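Local coordinates for protein probable translation initiation factor eIF-2B subunit beta (Schizosaccharomyces pombe, PDB 5B04) that serves as a subunit of the eIF2B complex, which catalyses exchange of GDP for GTP on the gamma subunit of initiation factor eIF2, at residues T15-V19 with V48-T52; L22-K27 with T70-Q75; T41-M45 with C81-I85; L60-R65 with L89-R93. All coordinates share one frame; numbering follows the deposited sequence.

Interaction 1. Residues T15-V19 with V48-T52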
loop_
_atom_site.group_PDB
_atom_site.type_symbol
_atom_site.label_atom_id
_atom_site.label_comp_id
_atom_site.label_asym_id
_atom_site.label_seq_id
_atom_site.Cartn_x
_atom_site.Cartn_y
_atom_site.Cartn_z
ATOM N N THR C 15 4.239 -51.652 -27.849
ATOM C CA THR C 15 3.981 -50.633 -28.858
ATOM C C THR C 15 4.319 -49.242 -28.324
ATOM O O THR C 15 4.789 -48.393 -29.073
ATOM C CB THR C 15 2.514 -50.646 -29.343
ATOM O OG1 THR C 15 1.631 -50.531 -28.222
ATOM C CG2 THR C 15 2.208 -51.930 -30.104
ATOM N N TYR C 16 4.090 -49.008 -27.033
ATOM C CA TYR C 16 4.401 -47.709 -26.426
ATOM C C TYR C 16 5.150 -47.837 -25.097
ATOM O O TYR C 16 4.603 -47.501 -24.046
ATOM C CB TYR C 16 3.119 -46.901 -26.198
ATOM C CG TYR C 16 2.311 -46.623 -27.443
ATOM C CD1 TYR C 16 2.924 -46.204 -28.613
ATOM C CD2 TYR C 16 0.933 -46.781 -27.448
ATOM C CE1 TYR C 16 2.193 -45.959 -29.750
ATOM C CE2 TYR C 16 0.190 -46.531 -28.582
ATOM C CZ TYR C 16 0.825 -46.121 -29.731
ATOM O OH TYR C 16 0.087 -45.872 -30.864
ATOM N N PRO C 17 6.412 -48.293 -25.137
ATOM C CA PRO C 17 7.155 -48.539 -23.893
ATOM C C PRO C 17 7.444 -47.265 -23.111
ATOM O O PRO C 17 7.578 -47.310 -21.888
ATOM C CB PRO C 17 8.454 -49.184 -24.387
ATOM C CG PRO C 17 8.625 -48.661 -25.769
ATOM C CD PRO C 17 7.237 -48.537 -26.332
ATOM N N ALA C 18 7.533 -46.145 -23.818
ATOM C CA ALA C 18 7.810 -44.862 -23.190
ATOM C C ALA C 18 6.614 -44.371 -22.381
ATOM O O ALA C 18 6.779 -43.694 -21.368
ATOM C CB ALA C 18 8.198 -43.836 -24.240
ATOM N N VAL C 19 5.411 -44.717 -22.831
ATOM C CA VAL C 19 4.194 -44.301 -22.146
ATOM C C VAL C 19 4.043 -45.009 -20.805
ATOM O O VAL C 19 3.883 -44.363 -19.770
ATOM C CB VAL C 19 2.941 -44.569 -22.998
ATOM C CG1 VAL C 19 1.682 -44.217 -22.219
ATOM C CG2 VAL C 19 3.008 -43.780 -24.289
ATOM N N VAL C 48 6.010 -41.902 -29.589
ATOM C CA VAL C 48 4.668 -42.417 -29.836
ATOM C C VAL C 48 4.283 -42.147 -31.284
ATOM O O VAL C 48 3.884 -43.057 -32.007
ATOM C CB VAL C 48 3.624 -41.790 -28.891
ATOM C CG1 VAL C 48 2.217 -41.970 -29.445
ATOM C CG2 VAL C 48 3.734 -42.399 -27.508
ATOM N N ILE C 49 4.417 -40.891 -31.700
ATOM C CA ILE C 49 4.182 -40.501 -33.085
ATOM C C ILE C 49 5.150 -41.242 -34.006
ATOM O O ILE C 49 4.798 -41.630 -35.121
ATOM C CB ILE C 49 4.347 -38.973 -33.274
ATOM C CG1 ILE C 49 3.368 -38.205 -32.379
ATOM C CG2 ILE C 49 4.140 -38.577 -34.729
ATOM C CD1 ILE C 49 1.914 -38.465 -32.684
ATOM N N SER C 50 6.369 -41.450 -33.520
ATOM C CA SER C 50 7.404 -42.144 -34.283
ATOM C C SER C 50 7.077 -43.594 -34.633
ATOM O O SER C 50 7.566 -44.123 -35.626
ATOM C CB SER C 50 8.720 -42.104 -33.504
ATOM O OG SER C 50 9.399 -43.346 -33.582
ATOM N N GLN C 51 6.238 -44.226 -33.824
ATOM C CA GLN C 51 6.068 -45.671 -33.882
ATOM C C GLN C 51 4.627 -46.070 -34.162
ATOM O O GLN C 51 4.359 -47.174 -34.630
ATOM C CB GLN C 51 6.530 -46.284 -32.565
ATOM C CG GLN C 51 7.680 -47.250 -32.671
ATOM C CD GLN C 51 7.662 -48.229 -31.522
ATOM O OE1 GLN C 51 6.965 -48.009 -30.535
ATOM N NE2 GLN C 51 8.419 -49.313 -31.640
ATOM N N THR C 52 3.706 -45.162 -33.853
ATOM C CA THR C 52 2.282 -45.364 -34.109
ATOM C C THR C 52 2.090 -45.280 -35.617
ATOM O O THR C 52 2.713 -44.466 -36.280
ATOM C CB THR C 52 1.421 -44.258 -33.448
ATOM O OG1 THR C 52 1.649 -44.249 -32.037
ATOM C CG2 THR C 52 -0.055 -44.483 -33.712
#
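The backbones of Tyr16 and Val48 approach to 6.3 Å between their CA atoms, where Tyr16, at the N-cap position of helix 17-27, passes the C-terminal part of helix 34-51. Tyr16 has CG anti to its carbonyl carbon (chi1 -59°), which lays the ring across Val48 and Thr52 at about a right angle to both. Its hydroxyl donates to Thr52 OG1 (OH to OG1 2.5 Å), and Thr52 OG1, met at the ring edge near the ring plane, passes a hydrogen bond on to Val48 O. The Thr52 hydroxyl reaches that carbonyl from above its plane, 48° out of it. Val48 O also accepts the backbone N-H groups of Gln51 and Thr52, so three donors converge on one carbonyl oxygen. Beside these hydrogen bonds both Val48 methyls meet the Tyr16 ring, CG1 at CE1 (4.0 Å) and CG2 at CD1, and CG2 also packs 3.6 Å from Val19 CG2. Thr63 and Val67 of helix 57-74 touch Tyr16 and Val19, adding a third helix. A tyrosine whose hydroxyl bonds to Thr52 and whose ring packs on a valine thus joins two helices of the α-helical N-terminal domain characteristic of the eIF2B alpha, beta and delta subunits.

Interaction 2. Residues L22-K27 with T70-Q75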
loop_
_atom_site.group_PDB
_atom_site.type_symbol
_atom_site.label_atom_id
_atom_site.label_comp_id
_atom_site.label_asym_id
_atom_site.label_seq_id
_atom_site.Cartn_x
_atom_site.Cartn_y
_atom_site.Cartn_z
ATOM N N LEU C 22 6.627 -43.804 -18.440
ATOM C CA LEU C 22 6.362 -42.455 -17.954
ATOM C C LEU C 22 5.232 -42.456 -16.931
ATOM O O LEU C 22 5.297 -41.748 -15.928
ATOM C CB LEU C 22 6.022 -41.514 -19.113
ATOM C CG LEU C 22 5.677 -40.073 -18.721
ATOM C CD1 LEU C 22 6.795 -39.457 -17.893
ATOM C CD2 LEU C 22 5.395 -39.228 -19.953
ATOM N N ILE C 23 4.198 -43.252 -17.195
ATOM C CA ILE C 23 3.083 -43.397 -16.265
ATOM C C ILE C 23 3.589 -43.869 -14.906
ATOM O O ILE C 23 3.175 -43.356 -13.868
ATOM C CB ILE C 23 2.021 -44.385 -16.797
ATOM C CG1 ILE C 23 1.331 -43.817 -18.037
ATOM C CG2 ILE C 23 0.980 -44.681 -15.735
ATOM C CD1 ILE C 23 0.247 -44.709 -18.601
ATOM N N ALA C 24 4.503 -44.832 -14.925
ATOM C CA ALA C 24 5.090 -45.361 -13.699
ATOM C C ALA C 24 5.855 -44.282 -12.938
ATOM O O ALA C 24 5.693 -44.130 -11.727
ATOM C CB ALA C 24 6.005 -46.533 -14.016
ATOM N N ASP C 25 6.683 -43.532 -13.656
ATOM C CA ASP C 25 7.500 -42.492 -13.039
ATOM C C ASP C 25 6.676 -41.264 -12.648
ATOM O O ASP C 25 7.097 -40.473 -11.805
ATOM C CB ASP C 25 8.638 -42.089 -13.980
ATOM C CG ASP C 25 9.762 -43.104 -14.007
ATOM O OD1 ASP C 25 10.063 -43.687 -12.944
ATOM O OD2 ASP C 25 10.349 -43.317 -15.089
ATOM N N LEU C 26 5.504 -41.108 -13.259
ATOM C CA LEU C 26 4.605 -40.010 -12.911
ATOM C C LEU C 26 3.855 -40.304 -11.617
ATOM O O LEU C 26 3.642 -39.412 -10.795
ATOM C CB LEU C 26 3.606 -39.743 -14.040
ATOM C CG LEU C 26 4.057 -38.816 -15.171
ATOM C CD1 LEU C 26 2.972 -38.699 -16.230
ATOM C CD2 LEU C 26 4.425 -37.444 -14.626
ATOM N N LYS C 27 3.455 -41.560 -11.444
ATOM C CA LYS C 27 2.727 -41.978 -10.251
ATOM C C LYS C 27 3.644 -42.013 -9.033
ATOM O O LYS C 27 3.262 -41.583 -7.944
ATOM C CB LYS C 27 2.086 -43.349 -10.473
ATOM C CG LYS C 27 1.001 -43.362 -11.541
ATOM C CD LYS C 27 0.874 -44.735 -12.184
ATOM C CE LYS C 27 -0.263 -45.542 -11.590
ATOM N NZ LYS C 27 -1.588 -44.901 -11.826
ATOM N N THR C 70 -4.278 -41.177 -20.323
ATOM C CA THR C 70 -3.716 -41.993 -19.250
ATOM C C THR C 70 -2.494 -41.333 -18.621
ATOM O O THR C 70 -2.207 -41.540 -17.442
ATOM C CB THR C 70 -3.330 -43.397 -19.747
ATOM O OG1 THR C 70 -2.403 -43.288 -20.835
ATOM C CG2 THR C 70 -4.565 -44.148 -20.209
ATOM N N LEU C 71 -1.774 -40.542 -19.411
ATOM C CA LEU C 71 -0.654 -39.771 -18.886
ATOM C C LEU C 71 -1.155 -38.698 -17.929
ATOM O O LEU C 71 -0.493 -38.368 -16.946
ATOM C CB LEU C 71 0.150 -39.133 -20.019
ATOM C CG LEU C 71 1.208 -40.012 -20.682
ATOM C CD1 LEU C 71 2.066 -39.183 -21.618
ATOM C CD2 LEU C 71 2.067 -40.690 -19.630
ATOM N N VAL C 72 -2.333 -38.159 -18.228
ATOM C CA VAL C 72 -2.957 -37.151 -17.381
ATOM C C VAL C 72 -3.366 -37.740 -16.035
ATOM O O VAL C 72 -3.069 -37.172 -14.984
ATOM C CB VAL C 72 -4.197 -36.532 -18.065
ATOM C CG1 VAL C 72 -5.088 -35.836 -17.046
ATOM C CG2 VAL C 72 -3.774 -35.570 -19.164
ATOM N N LYS C 73 -4.032 -38.889 -16.071
ATOM C CA LYS C 73 -4.590 -39.485 -14.862
ATOM C C LYS C 73 -3.538 -40.217 -14.033
ATOM O O LYS C 73 -3.823 -40.686 -12.932
ATOM C CB LYS C 73 -5.731 -40.437 -15.228
ATOM C CG LYS C 73 -6.642 -39.888 -16.313
ATOM C CD LYS C 73 -8.108 -40.143 -16.025
ATOM C CE LYS C 73 -8.974 -39.670 -17.182
ATOM N NZ LYS C 73 -8.644 -40.388 -18.446
ATOM N N ALA C 74 -2.323 -40.312 -14.564
ATOM C CA ALA C 74 -1.211 -40.886 -13.814
ATOM C C ALA C 74 -0.852 -39.969 -12.652
ATOM O O ALA C 74 -0.661 -40.418 -11.523
ATOM C CB ALA C 74 -0.009 -41.107 -14.717
ATOM N N GLN C 75 -0.767 -38.676 -12.949
ATOM C CA GLN C 75 -0.523 -37.653 -11.940
ATOM C C GLN C 75 -1.247 -36.375 -12.350
ATOM O O GLN C 75 -0.667 -35.508 -13.005
ATOM C CB GLN C 75 0.975 -37.401 -11.770
ATOM C CG GLN C 75 1.324 -36.592 -10.536
ATOM C CD GLN C 75 0.805 -37.229 -9.264
ATOM O OE1 GLN C 75 -0.218 -36.812 -8.722
ATOM N NE2 GLN C 75 1.509 -38.247 -8.781
#
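Leu71 and Ala74 of helix 57-74 supply the apolar surface that receives Leu22, Ile23 and Leu26 of helix 17-27. The two helical segments run nearly parallel, at 20°, with axes 9.0 Å apart. Leu71 does much of the filling through one methyl: its CD2 lies 3.6 Å from Leu22 CD2 and also abuts Ile23 CG1, while Leu26 CD1 packs more loosely against it. Leu22 and Leu26 both cross Leu71 at about a right angle. Ala74, short and directed at the other helix, sets its CB 3.8 Å from Ile23 CG2 and 3.9 Å from Leu26 CB, so the backbones can draw close here, with Lys27 CA and Ala74 CA 5.4 Å apart. Ile23 CD1 ends beside Thr70, whose hydroxyl is bonded to Val67 O of its own helix.

The polar part is one hydrogen bond, from Gln75 NE2 to Leu26 O (3.2 Å, N-H...O angle 161°). With CG anti to the backbone N (chi1 -167°) and a bend at chi2, the Gln75 chain turns back to the Leu26 oxygen, which lies near the plane of the amide. Lys27 gives only its aliphatic part, CG lying 3.4 Å from Ala74 O; its NZ is hydrogen-bonded to Asn300 O and Asn303 OD1 of the epsilon subunit.

The chemistry is therefore divided: leucine and isoleucine side chains packed round a small alanine join the helices, a side-chain amide serves a carbonyl in the last turn of helix 17-27, and the lysine carries its charge on to another subunit.

Interaction 3. Residues T41-M45 with C81-I85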
loop_
_atom_site.group_PDB
_atom_site.type_symbol
_atom_site.label_atom_id
_atom_site.label_comp_id
_atom_site.label_asym_id
_atom_site.label_seq_id
_atom_site.Cartn_x
_atom_site.Cartn_y
_atom_site.Cartn_z
ATOM N N THR C 41 7.080 -35.646 -21.201
ATOM C CA THR C 41 5.826 -35.915 -21.897
ATOM C C THR C 41 5.994 -35.704 -23.398
ATOM O O THR C 41 5.571 -36.536 -24.202
ATOM C CB THR C 41 4.684 -35.018 -21.376
ATOM O OG1 THR C 41 4.343 -35.406 -20.040
ATOM C CG2 THR C 41 3.453 -35.145 -22.260
ATOM N N ALA C 42 6.627 -34.595 -23.765
ATOM C CA ALA C 42 6.854 -34.266 -25.169
ATOM C C ALA C 42 7.753 -35.295 -25.845
ATOM O O ALA C 42 7.535 -35.657 -27.002
ATOM C CB ALA C 42 7.455 -32.876 -25.292
ATOM N N LEU C 43 8.763 -35.765 -25.119
ATOM C CA LEU C 43 9.682 -36.773 -25.639
ATOM C C LEU C 43 8.978 -38.108 -25.863
ATOM O O LEU C 43 9.164 -38.751 -26.895
ATOM C CB LEU C 43 10.866 -36.964 -24.690
ATOM C CG LEU C 43 11.877 -35.820 -24.614
ATOM C CD1 LEU C 43 12.915 -36.099 -23.539
ATOM C CD2 LEU C 43 12.544 -35.614 -25.963
ATOM N N VAL C 44 8.178 -38.521 -24.883
ATOM C CA VAL C 44 7.415 -39.758 -24.985
ATOM C C VAL C 44 6.445 -39.689 -26.158
ATOM O O VAL C 44 6.313 -40.644 -26.923
ATOM C CB VAL C 44 6.646 -40.055 -23.680
ATOM C CG1 VAL C 44 5.566 -41.102 -23.909
ATOM C CG2 VAL C 44 7.608 -40.506 -22.590
ATOM N N MET C 45 5.784 -38.545 -26.307
ATOM C CA MET C 45 4.864 -38.333 -27.419
ATOM C C MET C 45 5.576 -38.411 -28.762
ATOM O O MET C 45 4.984 -38.808 -29.762
ATOM C CB MET C 45 4.159 -36.983 -27.284
ATOM C CG MET C 45 3.068 -36.940 -26.226
ATOM S SD MET C 45 1.835 -38.240 -26.424
ATOM C CE MET C 45 2.377 -39.412 -25.184
ATOM N N CYS C 81 1.809 -31.717 -18.194
ATOM C CA CYS C 81 1.679 -32.906 -19.031
ATOM C C CYS C 81 0.528 -32.753 -20.016
ATOM O O CYS C 81 0.720 -32.845 -21.229
ATOM C CB CYS C 81 1.463 -34.153 -18.171
ATOM S SG CYS C 81 1.273 -35.688 -19.108
ATOM N N GLY C 82 -0.667 -32.518 -19.482
ATOM C CA GLY C 82 -1.857 -32.360 -20.295
ATOM C C GLY C 82 -1.752 -31.209 -21.275
ATOM O O GLY C 82 -2.305 -31.267 -22.372
ATOM N N ASN C 83 -1.039 -30.159 -20.877
ATOM C CA ASN C 83 -0.843 -28.997 -21.736
ATOM C C ASN C 83 -0.051 -29.347 -22.990
ATOM O O ASN C 83 -0.395 -28.917 -24.090
ATOM C CB ASN C 83 -0.140 -27.877 -20.970
ATOM C CG ASN C 83 -1.006 -27.289 -19.874
ATOM O OD1 ASN C 83 -2.226 -27.460 -19.872
ATOM N ND2 ASN C 83 -0.381 -26.587 -18.936
ATOM N N ILE C 84 1.010 -30.128 -22.814
ATOM C CA ILE C 84 1.822 -30.585 -23.936
ATOM C C ILE C 84 0.981 -31.435 -24.885
ATOM O O ILE C 84 1.090 -31.311 -26.106
ATOM C CB ILE C 84 3.047 -31.391 -23.457
ATOM C CG1 ILE C 84 3.979 -30.500 -22.634
ATOM C CG2 ILE C 84 3.800 -31.985 -24.636
ATOM C CD1 ILE C 84 4.426 -29.250 -23.360
ATOM N N ILE C 85 0.135 -32.287 -24.314
ATOM C CA ILE C 85 -0.771 -33.117 -25.099
ATOM C C ILE C 85 -1.690 -32.254 -25.959
ATOM O O ILE C 85 -1.860 -32.509 -27.150
ATOM C CB ILE C 85 -1.634 -34.028 -24.200
ATOM C CG1 ILE C 85 -0.749 -34.898 -23.305
ATOM C CG2 ILE C 85 -2.558 -34.894 -25.043
ATOM C CD1 ILE C 85 0.127 -35.866 -24.066
#
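Thr41 faces helix 79-102 and meets three of its residues at once. Its CG2 lies 3.9 Å from Ile85 CD1 and 4.0 Å from Ile84 CB, while OG1 comes 3.2 Å from Cys81 SG. Chi1 of -69° parts the two branches: the methyl stands anti to the backbone N and enters the apolar side, and the hydroxyl stays beside the N, where it bonds to Val37 O one turn back in its own helix. Flanking Thr41, Ala42 CB touches Ile84 CG2 at 3.8 Å, and Met45, bent at chi2 and chi3, brings both CG and SD against Ile85 CD1 (SD to CD1 3.8 Å). Replacing Thr41 by a serine would probably open a gap beside Ile84 and Ile85 where the methyl had packed. The helical segments cross at -41° with axes 9.7 Å apart. Farther out, Leu22 of helix 17-27 abuts Thr41, Leu71 of helix 57-74 touches both Met45 and Cys81, and Val186 and Ile187 of helix 176-190 pack on Ile84 and Ala42. With every touching residue buried, this is the interior of a multi-helix bundle, the α-helical N-terminal domain that members of the eIF2B alpha/beta/delta family join to a Rossmann-like domain.

Interaction 4. Residues L60-R65 with L89-R93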
loop_
_atom_site.group_PDB
_atom_site.type_symbol
_atom_site.label_atom_id
_atom_site.label_comp_id
_atom_site.label_asym_id
_atom_site.label_seq_id
_atom_site.Cartn_x
_atom_site.Cartn_y
_atom_site.Cartn_z
ATOM N N LEU C 60 -4.799 -40.990 -35.578
ATOM C CA LEU C 60 -3.744 -40.283 -34.851
ATOM C C LEU C 60 -4.314 -39.527 -33.674
ATOM O O LEU C 60 -3.877 -39.697 -32.536
ATOM C CB LEU C 60 -3.009 -39.295 -35.755
ATOM C CG LEU C 60 -1.753 -38.640 -35.180
ATOM C CD1 LEU C 60 -0.792 -39.691 -34.655
ATOM C CD2 LEU C 60 -1.076 -37.768 -36.230
ATOM N N ILE C 61 -5.288 -38.676 -33.975
ATOM C CA ILE C 61 -5.928 -37.835 -32.980
ATOM C C ILE C 61 -6.491 -38.675 -31.841
ATOM O O ILE C 61 -6.249 -38.381 -30.674
ATOM C CB ILE C 61 -7.047 -36.989 -33.608
ATOM C CG1 ILE C 61 -6.455 -36.018 -34.634
ATOM C CG2 ILE C 61 -7.810 -36.230 -32.536
ATOM C CD1 ILE C 61 -7.466 -35.081 -35.249
ATOM N N ASP C 62 -7.220 -39.732 -32.187
ATOM C CA ASP C 62 -7.781 -40.632 -31.184
ATOM C C ASP C 62 -6.688 -41.336 -30.387
ATOM O O ASP C 62 -6.840 -41.566 -29.188
ATOM C CB ASP C 62 -8.698 -41.666 -31.838
ATOM C CG ASP C 62 -10.033 -41.082 -32.255
ATOM O OD1 ASP C 62 -10.094 -39.862 -32.519
ATOM O OD2 ASP C 62 -11.021 -41.843 -32.317
ATOM N N THR C 63 -5.589 -41.676 -31.053
ATOM C CA THR C 63 -4.473 -42.339 -30.387
ATOM C C THR C 63 -3.829 -41.416 -29.359
ATOM O O THR C 63 -3.757 -41.748 -28.176
ATOM C CB THR C 63 -3.397 -42.802 -31.389
ATOM O OG1 THR C 63 -4.017 -43.493 -32.480
ATOM C CG2 THR C 63 -2.395 -43.724 -30.711
ATOM N N VAL C 64 -3.373 -40.254 -29.818
ATOM C CA VAL C 64 -2.705 -39.287 -28.953
ATOM C C VAL C 64 -3.622 -38.808 -27.830
ATOM O O VAL C 64 -3.183 -38.634 -26.692
ATOM C CB VAL C 64 -2.207 -38.069 -29.757
ATOM C CG1 VAL C 64 -1.426 -37.122 -28.861
ATOM C CG2 VAL C 64 -1.345 -38.525 -30.922
ATOM N N ARG C 65 -4.898 -38.606 -28.150
ATOM C CA ARG C 65 -5.877 -38.185 -27.153
ATOM C C ARG C 65 -6.048 -39.241 -26.066
ATOM O O ARG C 65 -6.148 -38.916 -24.883
ATOM C CB ARG C 65 -7.227 -37.891 -27.812
ATOM C CG ARG C 65 -8.352 -37.612 -26.832
ATOM C CD ARG C 65 -9.639 -37.250 -27.553
ATOM N NE ARG C 65 -9.461 -36.119 -28.457
ATOM C CZ ARG C 65 -10.452 -35.351 -28.896
ATOM N NH1 ARG C 65 -11.698 -35.588 -28.508
ATOM N NH2 ARG C 65 -10.200 -34.342 -29.718
ATOM N N LEU C 89 -1.993 -31.976 -30.100
ATOM C CA LEU C 89 -3.283 -32.245 -30.726
ATOM C C LEU C 89 -3.688 -31.120 -31.678
ATOM O O LEU C 89 -4.203 -31.377 -32.765
ATOM C CB LEU C 89 -4.367 -32.453 -29.667
ATOM C CG LEU C 89 -4.345 -33.790 -28.926
ATOM C CD1 LEU C 89 -5.475 -33.862 -27.913
ATOM C CD2 LEU C 89 -4.427 -34.950 -29.907
ATOM N N ARG C 90 -3.456 -29.877 -31.267
ATOM C CA ARG C 90 -3.758 -28.733 -32.120
ATOM C C ARG C 90 -2.727 -28.629 -33.238
ATOM O O ARG C 90 -3.026 -28.154 -34.336
ATOM C CB ARG C 90 -3.799 -27.437 -31.305
ATOM C CG ARG C 90 -4.066 -26.194 -32.142
ATOM C CD ARG C 90 -4.464 -25.003 -31.290
ATOM N NE ARG C 90 -4.593 -23.791 -32.094
ATOM C CZ ARG C 90 -5.446 -22.806 -31.834
ATOM N NH1 ARG C 90 -6.260 -22.887 -30.790
ATOM N NH2 ARG C 90 -5.491 -21.740 -32.623
ATOM N N LEU C 91 -1.511 -29.082 -32.947
ATOM C CA LEU C 91 -0.451 -29.153 -33.945
ATOM C C LEU C 91 -0.900 -30.041 -35.098
ATOM O O LEU C 91 -0.751 -29.684 -36.262
ATOM C CB LEU C 91 0.838 -29.692 -33.316
ATOM C CG LEU C 91 2.203 -29.463 -33.973
ATOM C CD1 LEU C 91 3.289 -29.828 -32.979
ATOM C CD2 LEU C 91 2.381 -30.259 -35.258
ATOM N N ILE C 92 -1.432 -31.200 -34.788
ATOM C CA ILE C 92 -1.927 -32.037 -35.842
ATOM C C ILE C 92 -3.122 -31.471 -36.584
ATOM O O ILE C 92 -3.099 -31.403 -37.796
ATOM C CB ILE C 92 -2.332 -33.375 -35.246
ATOM C CG1 ILE C 92 -1.138 -34.007 -34.557
ATOM C CG2 ILE C 92 -2.851 -34.299 -36.316
ATOM C CD1 ILE C 92 -1.526 -35.103 -33.608
ATOM N N ARG C 93 -4.136 -31.014 -35.868
ATOM C CA ARG C 93 -5.365 -30.652 -36.536
ATOM C C ARG C 93 -5.125 -29.500 -37.449
ATOM O O ARG C 93 -5.522 -29.511 -38.596
ATOM C CB ARG C 93 -6.422 -30.249 -35.529
ATOM C CG ARG C 93 -6.590 -31.212 -34.379
ATOM C CD ARG C 93 -8.058 -31.384 -34.056
ATOM N NE ARG C 93 -8.308 -31.770 -32.675
ATOM C CZ ARG C 93 -7.679 -31.258 -31.628
ATOM N NH1 ARG C 93 -6.743 -30.346 -31.798
ATOM N NH2 ARG C 93 -7.981 -31.663 -30.405
#
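Ile92 lays its CD1 methyl on Leu60, 3.8 Å from Leu60 CD2, and its CG2 meets the same leucine methyl. The contact belongs to an α-helical hairpin: helix 57-74 and helix 79-102 follow each other in the chain, and these segments run antiparallel at 177° with axes 10.4 Å apart. One turn earlier, Leu89 CD2 lies 3.8 Å from Val64 CB and equally close to CG1, the two side chains sliding past each other in opposite directions. An alanine in place of Ile92 would probably open a gap beside Leu60, whose CD2 would lose the methyls packed on it. Ile49 of helix 34-51 touches both Leu60 and Val64, and Ile179 of helix 176-190 packs on Ile92, so that helices 34-51 and 176-190 also pack on this side of the hairpin.

Toward the other side Ile61 CD1 rests 3.9 Å from Arg93 CD, crossing that chain at about a right angle. Arg93 ends in salt bridges to Asp393 and Asp396, and Arg65 makes a weak, long ion pair with Asp396, whose carboxylate probably offsets the charges gathered there. The two guanidinium planes stand 66° apart, with Arg65 NH2 at the edge of the Arg93 group, 3.5 Å from Arg93 NH2.

How the interactions relate
The four contacts join four successive helices, 17-27, 34-51, 57-74 and 79-102, into one bundle. Interactions 1 and 2 share helix 17-27, interactions 1 and 3 share helix 34-51, 2 and 4 share helix 57-74, and 3 and 4 share helix 79-102. Interaction 3 lies with its centre 11 to 12 Å from the other three and touches each; interactions 2 and 4, with centres about 19 Å apart, do not touch. Along the chain interaction 1 closes before interaction 4 opens, whereas the other pairs interleave. Interactions 1 and 4 join successive helices, while 2 and 3 each skip one, cross-linking the bundle. Of the four, only interaction 2 touches another subunit, epsilon, through Lys27.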